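Local atomic coordinates of translation initiation factor eif-2b-like protein (Chaetomium thermophilum, PDB entry 4ZEO), a protein that probably acts in translation initiation as the delta subunit of eIF2B, the guanine nucleotide exchange factor for eIF2. Residues V355-E360 with A386-L391; S372-V377 with D427-R432. All coordinates share one frame; numbering follows the deposited sequence.

Contact 1: residues V355-E360 with A386-L391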
loop_
_atom_site.group_PDB
_atom_site.type_symbol
_atom_site.label_atom_id
_atom_site.label_comp_id
_atom_site.label_asym_id
_atom_site.label_seq_id
_atom_site.Cartn_x
_atom_site.Cartn_y
_atom_site.Cartn_z
ATOM N N VAL A 355 -12.127 10.830 10.765
ATOM C CA VAL A 355 -12.044 9.495 10.217
ATOM C C VAL A 355 -10.738 9.352 9.424
ATOM O O VAL A 355 -10.467 10.142 8.529
ATOM C CB VAL A 355 -13.250 9.204 9.299
ATOM C CG1 VAL A 355 -13.097 7.865 8.636
ATOM C CG2 VAL A 355 -14.573 9.294 10.067
ATOM N N PHE A 356 -9.924 8.367 9.788
ATOM C CA PHE A 356 -8.692 8.063 9.078
ATOM C C PHE A 356 -8.866 6.715 8.423
ATOM O O PHE A 356 -9.170 5.740 9.087
ATOM C CB PHE A 356 -7.468 8.022 10.000
ATOM C CG PHE A 356 -6.980 9.369 10.453
ATOM C CD1 PHE A 356 -5.850 9.935 9.897
ATOM C CD2 PHE A 356 -7.633 10.057 11.458
ATOM C CE1 PHE A 356 -5.393 11.188 10.330
ATOM C CE2 PHE A 356 -7.186 11.312 11.889
ATOM C CZ PHE A 356 -6.073 11.872 11.333
ATOM N N LEU A 357 -8.668 6.671 7.115
ATOM C CA LEU A 357 -8.810 5.452 6.339
ATOM C C LEU A 357 -7.578 5.163 5.483
ATOM O O LEU A 357 -6.879 6.081 5.044
ATOM C CB LEU A 357 -10.055 5.566 5.462
ATOM C CG LEU A 357 -11.471 5.170 5.922
ATOM C CD1 LEU A 357 -11.688 4.656 7.362
ATOM C CD2 LEU A 357 -12.551 6.172 5.463
ATOM N N GLY A 358 -7.337 3.881 5.235
ATOM C CA GLY A 358 -6.286 3.430 4.349
ATOM C C GLY A 358 -6.913 2.487 3.332
ATOM O O GLY A 358 -7.998 1.960 3.557
ATOM N N GLY A 359 -6.222 2.252 2.219
ATOM C CA GLY A 359 -6.748 1.445 1.135
ATOM C C GLY A 359 -5.713 0.632 0.376
ATOM O O GLY A 359 -4.589 0.434 0.824
ATOM N N GLU A 360 -6.128 0.111 -0.770
ATOM C CA GLU A 360 -5.244 -0.625 -1.659
ATOM C C GLU A 360 -4.757 0.236 -2.832
ATOM O O GLU A 360 -3.667 0.028 -3.340
ATOM C CB GLU A 360 -5.969 -1.849 -2.203
ATOM C CG GLU A 360 -6.053 -3.021 -1.238
ATOM C CD GLU A 360 -4.831 -3.224 -0.371
ATOM O OE1 GLU A 360 -4.871 -2.826 0.815
ATOM O OE2 GLU A 360 -3.858 -3.825 -0.859
ATOM N N ALA A 386 -18.077 15.280 9.324
ATOM C CA ALA A 386 -16.804 14.828 9.840
ATOM C C ALA A 386 -15.725 14.767 8.746
ATOM O O ALA A 386 -16.024 14.470 7.587
ATOM C CB ALA A 386 -16.973 13.465 10.507
ATOM N N LYS A 387 -14.475 15.043 9.119
ATOM C CA LYS A 387 -13.376 14.959 8.177
ATOM C C LYS A 387 -13.042 13.503 7.823
ATOM O O LYS A 387 -12.980 12.625 8.695
ATOM C CB LYS A 387 -12.130 15.648 8.747
ATOM C CG LYS A 387 -11.894 17.046 8.217
ATOM C CD LYS A 387 -10.507 17.589 8.599
ATOM C CE LYS A 387 -10.390 17.969 10.055
ATOM N NZ LYS A 387 -11.107 19.253 10.318
ATOM N N VAL A 388 -12.801 13.244 6.544
ATOM C CA VAL A 388 -12.403 11.910 6.130
ATOM C C VAL A 388 -11.021 12.044 5.515
ATOM O O VAL A 388 -10.849 12.660 4.463
ATOM C CB VAL A 388 -13.422 11.262 5.150
ATOM C CG1 VAL A 388 -12.921 9.891 4.634
ATOM C CG2 VAL A 388 -14.781 11.111 5.817
ATOM N N ILE A 389 -10.030 11.506 6.217
ATOM C CA ILE A 389 -8.636 11.579 5.797
ATOM C C ILE A 389 -8.169 10.235 5.353
ATOM O O ILE A 389 -8.226 9.249 6.114
ATOM C CB ILE A 389 -7.717 12.080 6.930
ATOM C CG1 ILE A 389 -8.280 13.388 7.489
ATOM C CG2 ILE A 389 -6.292 12.304 6.432
ATOM C CD1 ILE A 389 -7.347 14.095 8.440
ATOM N N VAL A 390 -7.697 10.192 4.114
ATOM C CA VAL A 390 -7.191 8.957 3.545
ATOM C C VAL A 390 -5.674 9.010 3.492
ATOM O O VAL A 390 -5.096 9.999 3.035
ATOM C CB VAL A 390 -7.753 8.705 2.138
ATOM C CG1 VAL A 390 -7.003 7.546 1.454
ATOM C CG2 VAL A 390 -9.254 8.454 2.202
ATOM N N LEU A 391 -5.046 7.950 3.990
ATOM C CA LEU A 391 -3.582 7.810 4.032
ATOM C C LEU A 391 -3.122 6.817 2.979
ATOM O O LEU A 391 -3.584 5.669 2.953
ATOM C CB LEU A 391 -3.124 7.343 5.400
ATOM C CG LEU A 391 -3.684 8.099 6.610
ATOM C CD1 LEU A 391 -3.227 7.461 7.934
ATOM C CD2 LEU A 391 -3.277 9.572 6.538
HETATM O O HOH W 1 -3.837 3.460 1.567
#
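V355 to L357 run beside V388 to V390 as parallel neighbours, with each matched pair of CA atoms 4.8 Å apart and the two strand axes inclined at 28°. Four backbone hydrogen bonds zip them together: V355 N to K387 O, I389 N to V355 O at 2.7 Å, L357 N to I389 O, and L391 N to L357 O at 2.8 Å. Past the last of these a water joins the two segments, accepting from G359 N at 2.8 Å and donating to L391 O. F356 and I389 share one face of the sheet and lie side by side, pointing the same way. F356 CG, set anti to the carbonyl carbon and beside the backbone N (chi1 -75°), starts the ring off on this shared face, where I389 CB lies over the ring, toward its rim. I389 CD1 touches F356 CZ at 3.9 Å, while L391 CD1 meets F356 CD1 at the ring edge, 4.1 Å away. On the other face, L357 CD2 reaches diagonally to V388 CG1 at 3.8 Å. Helix 374-384 covers this second face, its A381 resting on V355 and V388. Helix 293-304 touches L391 on the first face. Strands 285-289 and 436-438 flank the pair in the parallel sheet, and helix 374-384 forms the helical part of their connection, a beta-alpha-beta crossover with two short antiparallel strands inserted, consistent with the Rossmann-like family.

Contact 2: residues S372-V377 with D427-R432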
loop_
_atom_site.group_PDB
_atom_site.type_symbol
_atom_site.label_atom_id
_atom_site.label_comp_id
_atom_site.label_asym_id
_atom_site.label_seq_id
_atom_site.Cartn_x
_atom_site.Cartn_y
_atom_site.Cartn_z
ATOM N N SER A 372 -14.112 -3.791 1.559
ATOM C CA SER A 372 -15.532 -3.541 1.485
ATOM C C SER A 372 -16.079 -3.060 2.845
ATOM O O SER A 372 -15.761 -3.625 3.895
ATOM C CB SER A 372 -16.210 -4.817 1.003
ATOM O OG SER A 372 -17.573 -4.823 1.320
ATOM N N GLY A 373 -16.889 -2.003 2.816
ATOM C CA GLY A 373 -17.378 -1.360 4.030
ATOM C C GLY A 373 -16.683 -0.033 4.347
ATOM O O GLY A 373 -17.205 0.758 5.134
ATOM N N THR A 374 -15.543 0.245 3.698
ATOM C CA THR A 374 -14.848 1.526 3.849
ATOM C C THR A 374 -15.700 2.684 3.328
ATOM O O THR A 374 -15.756 3.760 3.942
ATOM C CB THR A 374 -13.496 1.527 3.095
ATOM O OG1 THR A 374 -12.628 0.556 3.687
ATOM C CG2 THR A 374 -12.817 2.911 3.136
ATOM N N ALA A 375 -16.360 2.448 2.191
ATOM C CA ALA A 375 -17.212 3.443 1.552
ATOM C C ALA A 375 -18.387 3.850 2.437
ATOM O O ALA A 375 -18.741 5.026 2.490
ATOM C CB ALA A 375 -17.729 2.926 0.215
ATOM N N ASP A 376 -18.979 2.885 3.139
ATOM C CA ASP A 376 -20.109 3.198 4.012
ATOM C C ASP A 376 -19.657 4.123 5.134
ATOM O O ASP A 376 -20.368 5.068 5.483
ATOM C CB ASP A 376 -20.742 1.921 4.560
ATOM C CG ASP A 376 -21.205 1.004 3.463
ATOM O OD1 ASP A 376 -22.299 1.221 2.914
ATOM O OD2 ASP A 376 -20.462 0.081 3.106
ATOM N N VAL A 377 -18.470 3.856 5.676
ATOM C CA VAL A 377 -17.888 4.688 6.726
ATOM C C VAL A 377 -17.628 6.123 6.235
ATOM O O VAL A 377 -18.048 7.085 6.885
ATOM C CB VAL A 377 -16.563 4.084 7.240
ATOM C CG1 VAL A 377 -15.953 4.952 8.340
ATOM C CG2 VAL A 377 -16.802 2.689 7.758
ATOM N N ASP A 427 -14.457 -2.263 -2.057
ATOM C CA ASP A 427 -15.483 -1.354 -2.558
ATOM C C ASP A 427 -14.817 -0.029 -2.985
ATOM O O ASP A 427 -13.622 0.191 -2.759
ATOM C CB ASP A 427 -16.623 -1.143 -1.535
ATOM C CG ASP A 427 -16.192 -0.395 -0.263
ATOM O OD1 ASP A 427 -15.113 0.220 -0.221
ATOM O OD2 ASP A 427 -16.959 -0.423 0.718
ATOM N N ASN A 428 -15.587 0.840 -3.621
ATOM C CA ASN A 428 -15.061 2.100 -4.102
ATOM C C ASN A 428 -15.553 3.305 -3.323
ATOM O O ASN A 428 -16.756 3.532 -3.214
ATOM C CB ASN A 428 -15.419 2.258 -5.570
ATOM C CG ASN A 428 -14.720 3.417 -6.210
ATOM O OD1 ASN A 428 -15.349 4.430 -6.518
ATOM N ND2 ASN A 428 -13.403 3.305 -6.379
ATOM N N THR A 429 -14.630 4.090 -2.781
ATOM C CA THR A 429 -15.053 5.313 -2.113
ATOM C C THR A 429 -14.837 6.497 -3.044
ATOM O O THR A 429 -13.690 6.896 -3.298
ATOM C CB THR A 429 -14.305 5.550 -0.768
ATOM O OG1 THR A 429 -14.578 4.476 0.153
ATOM C CG2 THR A 429 -14.765 6.857 -0.136
ATOM N N HIS A 430 -15.947 7.088 -3.511
ATOM C CA HIS A 430 -15.906 8.221 -4.450
ATOM C C HIS A 430 -15.202 9.394 -3.764
ATOM O O HIS A 430 -15.331 9.564 -2.555
ATOM C CB HIS A 430 -17.314 8.622 -4.861
ATOM C CG HIS A 430 -17.363 9.561 -6.024
ATOM N ND1 HIS A 430 -17.078 10.905 -5.898
ATOM C CD2 HIS A 430 -17.735 9.378 -7.313
ATOM C CE1 HIS A 430 -17.217 11.495 -7.071
ATOM N NE2 HIS A 430 -17.625 10.592 -7.944
ATOM N N GLU A 431 -14.454 10.197 -4.522
ATOM C CA GLU A 431 -13.675 11.310 -3.951
ATOM C C GLU A 431 -14.546 12.332 -3.189
ATOM O O GLU A 431 -14.076 13.049 -2.317
ATOM C CB GLU A 431 -12.864 12.005 -5.036
ATOM C CG GLU A 431 -13.560 13.174 -5.709
ATOM C CD GLU A 431 -12.603 13.965 -6.570
ATOM O OE1 GLU A 431 -13.072 14.754 -7.425
ATOM O OE2 GLU A 431 -11.373 13.800 -6.377
ATOM N N ARG A 432 -15.816 12.381 -3.547
ATOM C CA ARG A 432 -16.813 13.236 -2.931
ATOM C C ARG A 432 -16.906 12.936 -1.410
ATOM O O ARG A 432 -17.346 13.778 -0.610
ATOM C CB ARG A 432 -18.138 13.020 -3.689
ATOM C CG ARG A 432 -19.405 13.371 -3.004
ATOM C CD ARG A 432 -20.617 12.592 -3.601
ATOM N NE ARG A 432 -20.593 12.490 -5.061
ATOM C CZ ARG A 432 -20.761 11.351 -5.734
ATOM N NH1 ARG A 432 -20.718 11.347 -7.059
ATOM N NH2 ARG A 432 -20.979 10.210 -5.087
#
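The D427 carboxylate is gripped through OD2 by two backbone amides, G373 N and A375 N, which arrive from opposite faces of its plane. G373 N comes in steeply, 51° out of that plane, at 2.6 Å from OD2. A375 N makes the longer bond, 3.3 Å to D427 OD2, on the syn side and closer to the plane. Farther along, the R432 guanidinium has H430 ND1 over its centre, and R432 N bonds ND1 in the imidazole plane. A chi1 of 67° puts D427 CG between its own backbone N and carbonyl carbon, on the side of S372 and G373; OD2 then meets the two amides. A375 CB packs 3.5 Å from D427 OD2 and equally close to T429 OG1, with N428 O also nearby. T374 crosses T429 at about a right angle, its CG2 lying 3.8 Å from T429 OG1, while T374 OG1 bonds back to P371 O. G373 is the N-cap residue, and its positive phi (104°) would jam a CB against the preceding carbonyl. An alanine at D427 would probably leave the amides of G373 and A375 without this acceptor and weaken the tie between strand and helix start. An acid some 50 residues later in the chain, on the neighbouring antiparallel strand, thus supplies the acceptor at this helix N-terminus, whose amides probably stabilise its negative charge, whereas D376, with OD2 at 4.3 Å from D427 OD2, would oppose it.

The centres of contacts 1 and 2 lie about 10 Å apart, and their segments alternate along the chain: 355-360, 372-377, 386-391, 427-432. Contact 1 belongs to the six-stranded parallel sheet; contact 2 joins the small antiparallel sheet of 361-362, 368-371 and 426-429 to helix 374-384. The two touch directly where L357 CG meets T374 CG2 at 3.8 Å and V355 CG1 meets V377 CG1. The chain leaves the parallel sheet, passes through two short strands, and returns by the helix to 387-391. Helix 374-384 is thus tied at its start to the antiparallel sheet through D427 and lies with its side chains on the parallel sheet, linking the two within the IF-2B family region.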